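Side-chain contacts in beta-lactamase (Klebsiella pneumoniae, PDB 6KBY), which probably hydrolyses beta-lactam antibiotics to substituted beta-amino acids, as a class C beta-lactamase: residues G117-G122 against I159-L164; T152-S157 against F268-I273; L277-L282 against A330-V335; P289-G294 against W318-G323. All coordinates share one frame; numbering follows the deposited sequence.

Interaction 1: residues G117-G122 against I159-L164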
loop_
_atom_site.group_PDB
_atom_site.type_symbol
_atom_site.label_atom_id
_atom_site.label_comp_id
_atom_site.label_asym_id
_atom_site.label_seq_id
_atom_site.Cartn_x
_atom_site.Cartn_y
_atom_site.Cartn_z
ATOM N N GLY A 117 -3.595 7.305 11.079
ATOM C CA GLY A 117 -3.482 5.969 10.510
ATOM C C GLY A 117 -4.687 5.477 9.739
ATOM O O GLY A 117 -4.616 4.405 9.127
ATOM N N THR A 118 -5.785 6.237 9.761
ATOM C CA THR A 118 -7.039 5.843 9.137
ATOM C C THR A 118 -7.582 6.934 8.224
ATOM O O THR A 118 -8.738 6.850 7.804
ATOM C CB THR A 118 -8.088 5.495 10.203
ATOM O OG1 THR A 118 -8.275 6.620 11.064
ATOM C CG2 THR A 118 -7.668 4.270 11.027
ATOM N N HIS A 119 -6.783 7.962 7.927
ATOM C CA HIS A 119 -7.196 9.075 7.070
ATOM C C HIS A 119 -8.353 9.866 7.663
ATOM O O HIS A 119 -9.134 10.471 6.926
ATOM C CB HIS A 119 -7.529 8.636 5.645
ATOM C CG HIS A 119 -6.446 7.853 4.990
ATOM N ND1 HIS A 119 -5.192 8.368 4.743
ATOM C CD2 HIS A 119 -6.444 6.583 4.516
ATOM C CE1 HIS A 119 -4.460 7.438 4.148
ATOM N NE2 HIS A 119 -5.195 6.347 3.999
ATOM N N THR A 120 -8.463 9.905 8.989
ATOM C CA THR A 120 -9.546 10.646 9.623
ATOM C C THR A 120 -9.075 11.883 10.386
ATOM O O THR A 120 -9.853 12.456 11.155
ATOM C CB THR A 120 -10.412 9.734 10.506
ATOM O OG1 THR A 120 -9.601 9.086 11.498
ATOM C CG2 THR A 120 -11.142 8.692 9.661
ATOM N N SER A 121 -7.835 12.333 10.172
ATOM C CA SER A 121 -7.425 13.585 10.804
ATOM C C SER A 121 -8.059 14.798 10.142
ATOM O O SER A 121 -8.298 15.808 10.813
ATOM C CB SER A 121 -5.903 13.751 10.819
ATOM O OG SER A 121 -5.385 14.044 9.525
ATOM N N GLY A 122 -8.313 14.734 8.837
ATOM C CA GLY A 122 -8.715 15.897 8.073
ATOM C C GLY A 122 -7.591 16.602 7.343
ATOM O O GLY A 122 -7.859 17.574 6.625
ATOM N N ILE A 159 -0.108 13.408 3.918
ATOM C CA ILE A 159 0.472 14.079 5.078
ATOM C C ILE A 159 0.222 13.269 6.340
ATOM O O ILE A 159 1.135 13.029 7.135
ATOM C CB ILE A 159 -0.080 15.508 5.230
ATOM C CG1 ILE A 159 -0.029 16.291 3.917
ATOM C CG2 ILE A 159 0.683 16.238 6.333
ATOM C CD1 ILE A 159 -0.637 17.692 4.024
ATOM N N GLY A 160 -1.029 12.861 6.556
ATOM C CA GLY A 160 -1.332 12.050 7.725
ATOM C C GLY A 160 -0.526 10.763 7.764
ATOM O O GLY A 160 -0.016 10.372 8.817
ATOM N N THR A 161 -0.370 10.108 6.609
ATOM C CA THR A 161 0.456 8.906 6.553
ATOM C C THR A 161 1.894 9.222 6.920
ATOM O O THR A 161 2.561 8.434 7.604
ATOM C CB THR A 161 0.407 8.281 5.158
ATOM O OG1 THR A 161 -0.949 8.131 4.734
ATOM C CG2 THR A 161 1.086 6.927 5.168
ATOM N N GLY A 162 2.388 10.373 6.466
ATOM C CA GLY A 162 3.716 10.804 6.859
ATOM C C GLY A 162 3.870 10.893 8.363
ATOM O O GLY A 162 4.856 10.414 8.927
ATOM N N LEU A 163 2.888 11.506 9.036
ATOM C CA LEU A 163 2.941 11.603 10.491
ATOM C C LEU A 163 2.891 10.232 11.142
ATOM O O LEU A 163 3.590 9.990 12.129
ATOM C CB LEU A 163 1.801 12.474 11.014
ATOM C CG LEU A 163 1.914 13.952 10.650
ATOM C CD1 LEU A 163 0.727 14.742 11.186
ATOM C CD2 LEU A 163 3.230 14.546 11.150
ATOM N N LEU A 164 2.053 9.331 10.623
ATOM C CA LEU A 164 1.975 7.984 11.178
ATOM C C LEU A 164 3.344 7.317 11.191
ATOM O O LEU A 164 3.782 6.778 12.217
ATOM C CB LEU A 164 0.981 7.144 10.374
ATOM C CG LEU A 164 0.820 5.691 10.819
ATOM C CD1 LEU A 164 0.053 5.625 12.137
ATOM C CD2 LEU A 164 0.137 4.873 9.723
#
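G117 and L164 form the close-packed end of this contact. Their CA atoms are 5.9 Å apart. The glycine brings bare main chain up to the leucine, and both methyls are used: L164 CD1 and CD2 each lie 3.9 Å from G117 CA. L164 has CG anti to its backbone N (chi1 178°), which aims the isobutyl group out of helix 158-171 at the turn. Its remaining surroundings include A81 of helix 72-86.

The other end is looser. H119 and T161 meet at a single point, where T161 OG1 sits 3.6 Å from H119 CE1. The hydroxyl lies at the edge of the imidazole, near the ring plane. CE1 is a carbon and this is packing; the hydroxyl bonds to the carbonyl of S157, one turn back. With OG1 beside the backbone N (chi1 -50°), that internal bond holds its rotation. Both segments belong to the helical part of the class C beta-lactamase fold, beside the catalytic pocket. H119 packs its ring against that of Y156, an AMP-binding residue, with the planes at about 45°. It also touches K74, as T161 does. Beyond H119 the two segments diverge. S121 CB is directed at the helix, but S121 OG stays 4.9 Å from G160 CA and bonds to L123 N. G122, farther along, is partly exposed, whereas the four touching residues are all buried.

Interaction 2: residues T152-S157 against F268-I273. With AMP (adenosine monophosphate), chain B.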
loop_
_atom_site.group_PDB
_atom_site.type_symbol
_atom_site.label_atom_id
_atom_site.label_comp_id
_atom_site.label_asym_id
_atom_site.label_seq_id
_atom_site.Cartn_x
_atom_site.Cartn_y
_atom_site.Cartn_z
ATOM N N THR A 152 -14.396 12.560 12.272
ATOM C CA THR A 152 -15.735 12.630 11.697
ATOM C C THR A 152 -15.769 12.323 10.208
ATOM O O THR A 152 -16.810 11.884 9.702
ATOM C CB THR A 152 -16.340 14.025 11.910
ATOM O OG1 THR A 152 -15.518 15.016 11.275
ATOM C CG2 THR A 152 -16.482 14.349 13.388
ATOM N N HIS A 153 -14.665 12.563 9.504
ATOM C CA HIS A 153 -14.615 12.412 8.058
ATOM C C HIS A 153 -13.333 11.707 7.658
ATOM O O HIS A 153 -12.325 11.745 8.368
ATOM C CB HIS A 153 -14.703 13.771 7.360
ATOM C CG HIS A 153 -16.035 14.429 7.513
ATOM N ND1 HIS A 153 -16.417 15.084 8.666
ATOM C CD2 HIS A 153 -17.093 14.493 6.673
ATOM C CE1 HIS A 153 -17.651 15.539 8.518
ATOM N NE2 HIS A 153 -18.078 15.202 7.315
ATOM N N ARG A 154 -13.382 11.075 6.489
ATOM C CA ARG A 154 -12.220 10.445 5.885
ATOM C C ARG A 154 -11.752 11.299 4.715
ATOM O O ARG A 154 -12.524 11.561 3.784
ATOM C CB ARG A 154 -12.564 9.040 5.403
ATOM C CG ARG A 154 -11.368 8.287 4.832
ATOM C CD ARG A 154 -11.793 6.943 4.253
ATOM N NE ARG A 154 -10.681 6.124 3.770
ATOM C CZ ARG A 154 -10.166 6.184 2.543
ATOM N NH1 ARG A 154 -10.642 7.045 1.653
ATOM N NH2 ARG A 154 -9.163 5.379 2.207
ATOM N N VAL A 155 -10.495 11.722 4.772
ATOM C CA VAL A 155 -9.817 12.418 3.690
ATOM C C VAL A 155 -8.498 11.681 3.507
ATOM O O VAL A 155 -7.600 11.787 4.345
ATOM C CB VAL A 155 -9.578 13.903 4.002
ATOM C CG1 VAL A 155 -8.782 14.552 2.884
ATOM C CG2 VAL A 155 -10.906 14.627 4.230
ATOM N N TYR A 156 -8.396 10.900 2.444
ATOM C CA TYR A 156 -7.160 10.183 2.160
ATOM C C TYR A 156 -6.007 11.184 2.114
ATOM O O TYR A 156 -6.113 12.235 1.472
ATOM C CB TYR A 156 -7.340 9.482 0.814
ATOM C CG TYR A 156 -6.222 8.573 0.399
ATOM C CD1 TYR A 156 -6.115 7.290 0.905
ATOM C CD2 TYR A 156 -5.311 8.974 -0.564
ATOM C CE1 TYR A 156 -5.103 6.446 0.496
ATOM C CE2 TYR A 156 -4.291 8.136 -0.975
ATOM C CZ TYR A 156 -4.191 6.875 -0.429
ATOM O OH TYR A 156 -3.187 6.020 -0.830
ATOM N N SER A 157 -4.915 10.889 2.823
ATOM C CA SER A 157 -3.904 11.919 3.054
ATOM C C SER A 157 -2.488 11.369 3.038
ATOM O O SER A 157 -2.137 10.513 3.861
ATOM C CB SER A 157 -4.153 12.636 4.381
ATOM O OG SER A 157 -3.140 13.607 4.620
ATOM N N PHE A 268 -12.901 2.254 11.036
ATOM C CA PHE A 268 -13.955 3.144 10.578
ATOM C C PHE A 268 -14.642 2.515 9.381
ATOM O O PHE A 268 -14.018 1.806 8.586
ATOM C CB PHE A 268 -13.425 4.519 10.127
ATOM C CG PHE A 268 -12.915 5.380 11.248
ATOM C CD1 PHE A 268 -11.604 5.273 11.667
ATOM C CD2 PHE A 268 -13.745 6.304 11.876
ATOM C CE1 PHE A 268 -11.132 6.055 12.704
ATOM C CE2 PHE A 268 -13.267 7.102 12.902
ATOM C CZ PHE A 268 -11.969 6.972 13.319
ATOM N N LYS A 269 -15.928 2.803 9.246
ATOM C CA LYS A 269 -16.651 2.541 8.014
ATOM C C LYS A 269 -16.788 3.848 7.256
ATOM O O LYS A 269 -17.044 4.897 7.852
ATOM C CB LYS A 269 -18.049 1.995 8.307
ATOM C CG LYS A 269 -18.058 0.548 8.738
ATOM C CD LYS A 269 -19.475 0.012 8.753
ATOM C CE LYS A 269 -19.727 -0.816 7.513
ATOM N NZ LYS A 269 -20.378 -2.113 7.840
ATOM N N SER A 270 -16.607 3.788 5.945
ATOM C CA SER A 270 -16.809 4.964 5.109
ATOM C C SER A 270 -17.220 4.471 3.735
ATOM O O SER A 270 -16.491 3.687 3.117
ATOM C CB SER A 270 -15.523 5.787 5.023
ATOM O OG SER A 270 -15.770 7.059 4.450
ATOM N N GLY A 271 -18.387 4.904 3.267
ATOM C CA GLY A 271 -18.876 4.401 1.996
ATOM C C GLY A 271 -18.976 2.892 2.045
ATOM O O GLY A 271 -19.530 2.315 2.985
ATOM N N GLU A 272 -18.403 2.235 1.037
ATOM C CA GLU A 272 -18.440 0.784 0.955
ATOM C C GLU A 272 -17.309 0.098 1.713
ATOM O O GLU A 272 -17.322 -1.130 1.818
ATOM C CB GLU A 272 -18.412 0.331 -0.508
ATOM C CG GLU A 272 -19.565 0.874 -1.343
ATOM C CD GLU A 272 -20.915 0.353 -0.886
ATOM O OE1 GLU A 272 -20.970 -0.790 -0.398
ATOM O OE2 GLU A 272 -21.920 1.086 -1.011
ATOM N N ILE A 273 -16.343 0.838 2.250
ATOM C CA ILE A 273 -15.142 0.221 2.795
ATOM C C ILE A 273 -15.136 0.230 4.315
ATOM O O ILE A 273 -15.774 1.053 4.989
ATOM C CB ILE A 273 -13.823 0.817 2.258
ATOM C CG1 ILE A 273 -13.562 2.209 2.835
ATOM C CG2 ILE A 273 -13.812 0.819 0.743
ATOM C CD1 ILE A 273 -12.131 2.689 2.598
HETATM P P AMP B . -1.094 6.763 -3.649
HETATM O O1P AMP B . -0.377 6.014 -4.729
HETATM O O2P AMP B . -2.598 6.716 -3.618
HETATM O "O5'" AMP B . -0.594 8.270 -3.609
HETATM C "C5'" AMP B . 0.794 8.566 -3.640
HETATM C "C4'" AMP B . 1.207 9.174 -4.956
HETATM O "O4'" AMP B . 0.645 10.509 -5.081
HETATM C "C3'" AMP B . 2.705 9.378 -5.137
HETATM O "O3'" AMP B . 3.376 8.208 -5.566
HETATM C "C2'" AMP B . 2.775 10.533 -6.123
HETATM O "O2'" AMP B . 2.518 10.083 -7.446
HETATM C "C1'" AMP B . 1.591 11.382 -5.663
HETATM N N9 AMP B . 1.991 12.367 -4.641
HETATM C C8 AMP B . 1.627 12.348 -3.339
HETATM N N7 AMP B . 2.162 13.399 -2.665
HETATM C C5 AMP B . 2.890 14.109 -3.551
HETATM C C6 AMP B . 3.716 15.335 -3.503
HETATM N N6 AMP B . 3.875 16.020 -2.346
HETATM N N1 AMP B . 4.309 15.741 -4.651
HETATM C C2 AMP B . 4.159 15.064 -5.806
HETATM N N3 AMP B . 3.421 13.942 -5.921
HETATM C C4 AMP B . 2.774 13.426 -4.849
#
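R154 and S270 mark the closest backbone approach, with CA atoms 7.2 Å apart, and strand 302-311 comes between their two strands in the order of the sheet. The type II' turn from S270 to I273 brings I273 to the same arginine. At chi1 -177° the R154 side chain sets off opposite its own N and stays extended as far as NE, which carries it past both partners. S270 meets the near part: its OG is 3.9 Å from R154 CB. I273 meets the far part. Its CD1 lies 3.7 Å above the guanidinium plane, toward the rim, and 3.9 Å from R154 NE. The two side chains cross at about a right angle.

The charged end is held by other groups. R154 NE bonds to Q275 OE1, and NH2 forms a salt bridge with E280. These probably fix the guanidinium so that I273 can lie against one face. S270 OG bonds to S302 OG and to the carbonyl of V303, both in the intervening strand 302-311.

Two residues beyond R154, Y156 OH is 2.9 Å from AMP O2P. The phosphate oxygen is oblique to the phenol ring. The same hydroxyl bonds to K321 NZ. S157 follows and N-caps helix 158-171. Y156, S157 and N158 fit the YxN motif of the class C beta-lactamase active site.

Interaction 3: residues L277-L282 against A330-V335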
loop_
_atom_site.group_PDB
_atom_site.type_symbol
_atom_site.label_atom_id
_atom_site.label_comp_id
_atom_site.label_asym_id
_atom_site.label_seq_id
_atom_site.Cartn_x
_atom_site.Cartn_y
_atom_site.Cartn_z
ATOM N N LEU A 277 -5.783 -0.052 9.399
ATOM C CA LEU A 277 -4.603 0.802 9.532
ATOM C C LEU A 277 -3.950 0.803 8.153
ATOM O O LEU A 277 -3.203 -0.112 7.779
ATOM C CB LEU A 277 -3.663 0.300 10.624
ATOM C CG LEU A 277 -2.838 1.415 11.275
ATOM C CD1 LEU A 277 -3.716 2.347 12.105
ATOM C CD2 LEU A 277 -1.707 0.849 12.124
ATOM N N MET A 278 -4.292 1.835 7.371
ATOM C CA MET A 278 -3.922 2.010 5.964
ATOM C C MET A 278 -4.544 0.999 4.999
ATOM O O MET A 278 -5.066 1.408 3.958
ATOM C CB MET A 278 -2.410 2.165 5.767
ATOM C CG MET A 278 -1.883 3.460 6.374
ATOM S SD MET A 278 -2.523 4.900 5.504
ATOM C CE MET A 278 -2.514 6.127 6.813
ATOM N N TRP A 279 -4.506 -0.303 5.301
ATOM C CA TRP A 279 -5.250 -1.257 4.482
ATOM C C TRP A 279 -6.730 -0.894 4.475
ATOM O O TRP A 279 -7.248 -0.297 5.424
ATOM C CB TRP A 279 -5.094 -2.684 5.012
ATOM C CG TRP A 279 -3.736 -3.259 4.858
ATOM C CD1 TRP A 279 -2.830 -3.481 5.848
ATOM C CD2 TRP A 279 -3.129 -3.714 3.643
ATOM N NE1 TRP A 279 -1.691 -4.042 5.327
ATOM C CE2 TRP A 279 -1.852 -4.196 3.975
ATOM C CE3 TRP A 279 -3.542 -3.758 2.305
ATOM C CZ2 TRP A 279 -0.983 -4.720 3.018
ATOM C CZ3 TRP A 279 -2.677 -4.281 1.355
ATOM C CH2 TRP A 279 -1.411 -4.746 1.715
ATOM N N GLU A 280 -7.409 -1.270 3.393
ATOM C CA GLU A 280 -8.839 -1.075 3.229
ATOM C C GLU A 280 -9.453 -2.426 2.906
ATOM O O GLU A 280 -8.840 -3.232 2.198
ATOM C CB GLU A 280 -9.102 -0.097 2.078
ATOM C CG GLU A 280 -8.420 1.249 2.287
ATOM C CD GLU A 280 -8.275 2.061 1.011
ATOM O OE1 GLU A 280 -8.829 1.653 -0.036
ATOM O OE2 GLU A 280 -7.591 3.109 1.055
ATOM N N GLN A 281 -10.659 -2.686 3.403
ATOM C CA GLN A 281 -11.251 -3.994 3.171
ATOM C C GLN A 281 -12.747 -3.879 2.935
ATOM O O GLN A 281 -13.390 -2.883 3.286
ATOM C CB GLN A 281 -10.968 -4.970 4.316
ATOM C CG GLN A 281 -11.738 -4.655 5.574
ATOM C CD GLN A 281 -11.303 -5.509 6.754
ATOM O OE1 GLN A 281 -10.126 -5.827 6.902
ATOM N NE2 GLN A 281 -12.259 -5.876 7.604
ATOM N N LEU A 282 -13.288 -4.938 2.343
ATOM C CA LEU A 282 -14.715 -5.097 2.137
ATOM C C LEU A 282 -15.089 -6.530 2.480
ATOM O O LEU A 282 -14.265 -7.437 2.322
ATOM C CB LEU A 282 -15.101 -4.835 0.676
ATOM C CG LEU A 282 -14.916 -3.407 0.163
ATOM C CD1 LEU A 282 -13.495 -3.187 -0.350
ATOM C CD2 LEU A 282 -15.925 -3.108 -0.927
ATOM N N ALA A 330 0.060 0.279 -9.438
ATOM C CA ALA A 330 0.177 -0.954 -8.675
ATOM C C ALA A 330 -1.129 -1.257 -7.948
ATOM O O ALA A 330 -1.935 -0.366 -7.665
ATOM C CB ALA A 330 1.317 -0.847 -7.655
ATOM N N TYR A 331 -1.308 -2.530 -7.602
ATOM C CA TYR A 331 -2.472 -2.943 -6.830
ATOM C C TYR A 331 -2.154 -4.244 -6.114
ATOM O O TYR A 331 -1.496 -5.117 -6.687
ATOM C CB TYR A 331 -3.689 -3.132 -7.744
ATOM C CG TYR A 331 -4.979 -3.515 -7.039
ATOM C CD1 TYR A 331 -5.563 -2.664 -6.103
ATOM C CD2 TYR A 331 -5.635 -4.707 -7.336
ATOM C CE1 TYR A 331 -6.755 -2.993 -5.472
ATOM C CE2 TYR A 331 -6.819 -5.044 -6.702
ATOM C CZ TYR A 331 -7.379 -4.184 -5.778
ATOM O OH TYR A 331 -8.563 -4.543 -5.173
ATOM N N ILE A 332 -2.633 -4.365 -4.875
ATOM C CA ILE A 332 -2.591 -5.607 -4.113
ATOM C C ILE A 332 -3.992 -5.912 -3.620
ATOM O O ILE A 332 -4.680 -5.020 -3.109
ATOM C CB ILE A 332 -1.669 -5.490 -2.882
ATOM C CG1 ILE A 332 -0.215 -5.489 -3.321
ATOM C CG2 ILE A 332 -1.971 -6.611 -1.854
ATOM C CD1 ILE A 332 0.781 -5.398 -2.195
ATOM N N ALA A 333 -4.389 -7.181 -3.718
ATOM C CA ALA A 333 -5.600 -7.650 -3.057
ATOM C C ALA A 333 -5.371 -9.059 -2.533
ATOM O O ALA A 333 -4.673 -9.858 -3.165
ATOM C CB ALA A 333 -6.804 -7.654 -4.007
ATOM N N PHE A 334 -5.971 -9.370 -1.385
ATOM C CA PHE A 334 -5.887 -10.723 -0.861
ATOM C C PHE A 334 -7.109 -11.033 -0.009
ATOM O O PHE A 334 -7.719 -10.135 0.581
ATOM C CB PHE A 334 -4.561 -11.000 -0.132
ATOM C CG PHE A 334 -4.286 -10.106 1.061
ATOM C CD1 PHE A 334 -3.746 -8.837 0.901
ATOM C CD2 PHE A 334 -4.527 -10.557 2.349
ATOM C CE1 PHE A 334 -3.471 -8.038 2.001
ATOM C CE2 PHE A 334 -4.255 -9.765 3.451
ATOM C CZ PHE A 334 -3.730 -8.504 3.275
ATOM N N VAL A 335 -7.454 -12.311 0.033
ATOM C CA VAL A 335 -8.588 -12.814 0.796
ATOM C C VAL A 335 -8.063 -13.875 1.750
ATOM O O VAL A 335 -7.814 -15.014 1.349
ATOM C CB VAL A 335 -9.671 -13.396 -0.132
ATOM C CG1 VAL A 335 -10.832 -13.936 0.685
ATOM C CG2 VAL A 335 -10.150 -12.358 -1.140
#
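W279 meets F334 edge to face. The edge of the phenyl ring points at the six-membered ring of the indole, with the planes at 90° and the centroids 5.4 Å apart. F334 CE1 does the touching. It stands 3.8 Å above the indole plane, displaced toward the rim, and is 3.9 Å from W279 CH2. I332 reaches the same end of the indole from a different direction. Its CG2 methyl lies at the ring edge, near the plane, 4.0 Å from W279 CZ3. One aromatic end is thus covered over a face and along an edge by two residues of a single strand. The same methyl also lies in the plane of the phenyl ring, at its edge.

The torsions account for these positions. I332 holds CG2 anti to its backbone N, which sends this branch toward the tryptophan. F334 has CG between the backbone N and the carbonyl carbon (chi1 60°). Its CB is not aimed at W279, and this rotation brings the ring end nearer.

The contact bridges a strand in the antiparallel sheet of the class C beta-lactamase fold. Strands 280-283 and 328-335 both border strand 317-325, and the side chains meet over one face of it. I319 of that middle strand touches F334. Helices pack onto the same cluster. V241 of helix 234-244 touches both I332 and F334, and N244 touches W279 and F334. From helix 72-86, L72 reaches I332 and T75 reaches W279. H264 adds a second edge-to-face ring pair with W279.

Interaction 4: residues P289-G294 against W318-G323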
loop_
_atom_site.group_PDB
_atom_site.type_symbol
_atom_site.label_atom_id
_atom_site.label_comp_id
_atom_site.label_asym_id
_atom_site.label_seq_id
_atom_site.Cartn_x
_atom_site.Cartn_y
_atom_site.Cartn_z
ATOM N N PRO A 289 -19.122 -4.138 -8.345
ATOM C CA PRO A 289 -19.537 -2.731 -8.194
ATOM C C PRO A 289 -19.107 -2.102 -6.881
ATOM O O PRO A 289 -18.654 -0.952 -6.870
ATOM C CB PRO A 289 -21.063 -2.798 -8.343
ATOM C CG PRO A 289 -21.286 -3.988 -9.213
ATOM C CD PRO A 289 -20.248 -4.990 -8.780
ATOM N N ASN A 290 -19.231 -2.826 -5.768
ATOM C CA ASN A 290 -18.841 -2.253 -4.484
ATOM C C ASN A 290 -17.331 -2.097 -4.376
ATOM O O ASN A 290 -16.840 -1.134 -3.781
ATOM C CB ASN A 290 -19.386 -3.098 -3.337
ATOM C CG ASN A 290 -20.886 -2.957 -3.175
ATOM O OD1 ASN A 290 -21.485 -1.995 -3.659
ATOM N ND2 ASN A 290 -21.498 -3.907 -2.483
ATOM N N LEU A 291 -16.580 -3.036 -4.944
ATOM C CA LEU A 291 -15.129 -2.922 -4.930
ATOM C C LEU A 291 -14.669 -1.723 -5.750
ATOM O O LEU A 291 -13.736 -1.012 -5.359
ATOM C CB LEU A 291 -14.521 -4.216 -5.463
ATOM C CG LEU A 291 -13.019 -4.389 -5.263
ATOM C CD1 LEU A 291 -12.648 -4.267 -3.796
ATOM C CD2 LEU A 291 -12.574 -5.729 -5.830
ATOM N N LEU A 292 -15.319 -1.483 -6.890
ATOM C CA LEU A 292 -14.983 -0.323 -7.702
ATOM C C LEU A 292 -15.295 0.967 -6.957
ATOM O O LEU A 292 -14.467 1.881 -6.905
ATOM C CB LEU A 292 -15.723 -0.391 -9.034
ATOM C CG LEU A 292 -15.234 -1.494 -9.969
ATOM C CD1 LEU A 292 -16.189 -1.648 -11.145
ATOM C CD2 LEU A 292 -13.813 -1.216 -10.449
ATOM N N THR A 293 -16.489 1.055 -6.364
ATOM C CA THR A 293 -16.845 2.233 -5.578
ATOM C C THR A 293 -15.867 2.436 -4.432
ATOM O O THR A 293 -15.398 3.556 -4.190
ATOM C CB THR A 293 -18.267 2.081 -5.040
ATOM O OG1 THR A 293 -19.183 1.957 -6.139
ATOM C CG2 THR A 293 -18.658 3.280 -4.177
ATOM N N GLY A 294 -15.541 1.357 -3.728
ATOM C CA GLY A 294 -14.612 1.424 -2.614
ATOM C C GLY A 294 -13.195 1.782 -3.000
ATOM O O GLY A 294 -12.401 2.126 -2.118
ATOM N N TRP A 318 -12.053 -9.088 1.711
ATOM C CA TRP A 318 -11.161 -8.726 0.617
ATOM C C TRP A 318 -10.373 -7.511 1.092
ATOM O O TRP A 318 -10.948 -6.438 1.304
ATOM C CB TRP A 318 -12.013 -8.378 -0.604
ATOM C CG TRP A 318 -11.277 -7.901 -1.818
ATOM C CD1 TRP A 318 -10.674 -6.688 -2.001
ATOM C CD2 TRP A 318 -11.115 -8.619 -3.044
ATOM N NE1 TRP A 318 -10.122 -6.621 -3.263
ATOM C CE2 TRP A 318 -10.386 -7.792 -3.923
ATOM C CE3 TRP A 318 -11.511 -9.884 -3.483
ATOM C CZ2 TRP A 318 -10.044 -8.195 -5.216
ATOM C CZ3 TRP A 318 -11.172 -10.281 -4.769
ATOM C CH2 TRP A 318 -10.444 -9.438 -5.617
ATOM N N ILE A 319 -9.077 -7.693 1.313
ATOM C CA ILE A 319 -8.192 -6.632 1.785
ATOM C C ILE A 319 -7.389 -6.136 0.595
ATOM O O ILE A 319 -6.902 -6.938 -0.214
ATOM C CB ILE A 319 -7.265 -7.156 2.899
ATOM C CG1 ILE A 319 -8.085 -7.805 4.019
ATOM C CG2 ILE A 319 -6.386 -6.023 3.430
ATOM C CD1 ILE A 319 -7.245 -8.369 5.151
ATOM N N ASN A 320 -7.258 -4.816 0.459
ATOM C CA ASN A 320 -6.627 -4.306 -0.750
ATOM C C ASN A 320 -6.011 -2.932 -0.542
ATOM O O ASN A 320 -6.309 -2.230 0.430
ATOM C CB ASN A 320 -7.558 -4.367 -1.978
ATOM C CG ASN A 320 -8.700 -3.325 -2.000
ATOM O OD1 ASN A 320 -9.360 -3.216 -3.036
ATOM N ND2 ASN A 320 -8.947 -2.593 -0.911
ATOM N N LYS A 321 -5.139 -2.566 -1.485
ATOM C CA LYS A 321 -4.586 -1.220 -1.533
ATOM C C LYS A 321 -4.091 -0.930 -2.942
ATOM O O LYS A 321 -3.405 -1.757 -3.552
ATOM C CB LYS A 321 -3.430 -1.056 -0.542
ATOM C CG LYS A 321 -2.917 0.385 -0.436
ATOM C CD LYS A 321 -3.894 1.301 0.307
ATOM C CE LYS A 321 -3.500 2.770 0.200
ATOM N NZ LYS A 321 -3.802 3.332 -1.140
ATOM N N THR A 322 -4.426 0.255 -3.446
ATOM C CA THR A 322 -3.881 0.776 -4.688
ATOM C C THR A 322 -2.636 1.616 -4.415
ATOM O O THR A 322 -2.451 2.175 -3.329
ATOM C CB THR A 322 -4.912 1.660 -5.391
ATOM O OG1 THR A 322 -5.389 2.642 -4.466
ATOM C CG2 THR A 322 -6.087 0.838 -5.927
ATOM N N GLY A 323 -1.799 1.739 -5.441
ATOM C CA GLY A 323 -0.689 2.667 -5.364
ATOM C C GLY A 323 -0.266 3.141 -6.735
ATOM O O GLY A 323 -0.275 2.362 -7.694
HETATM O O HOH W 1 -10.662 -0.196 -0.978
#
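The short helix 288-294 packs through L291 onto W318 and N320 of strand 317-325, the strand that lines the AMP pocket farther along. A chi1 of -168° turns the two methyls of L291 to the strand. CD2 lies over one face of the indole, 3.3 Å above the plane and toward the rim. It is 3.6 Å from W318 CE2. CD1 comes to the pyrrole part obliquely, 3.5 Å from W318 NE1, and is equally close to N320 OD1. W318 and N320 alternate along the strand with I319 between them, and both face the helix.

The polar atoms beneath the leucine have other partners. Y331 OH, from the next strand, bonds to both W318 NE1 and N320 OD1. N320 OD1 also takes a bond from N295 ND2. On the other side of the amide, one water joins the segments. It accepts from N320 ND2 at 2.9 Å and donates to G294 O at 3.1 Å. V356 of helix 352-364 also touches L291.

Directly after N320 come K321, T322 and G323. K321 NZ donates to T322 O at 2.8 Å and bonds to Y156 OH, while G323 touches AMP. This sequence matches the KTG motif on the active-site strand of serine beta-lactamases.

Overall arrangement
Interactions 2, 3 and 4 involve the antiparallel sheet; interaction 1 joins a loop to helix 158-171. Interactions 3 and 4 lie closest, with centres about 7 Å apart. Strand 317-325 of interaction 4 lies in the sheet between the two strands of interaction 3, 280-283 and 328-335. Interaction 4 is nested in the chain loop closed by interaction 3. The centre of interaction 2 is about 13 Å from that of interaction 4 and 14 Å from that of interaction 3. Interaction 1 is about 12 Å from interaction 2, and their segments alternate along the chain; both precede interactions 3 and 4. Y156 and K321 are hydrogen-bonded, so interactions 2 and 4 meet at the AMP pocket.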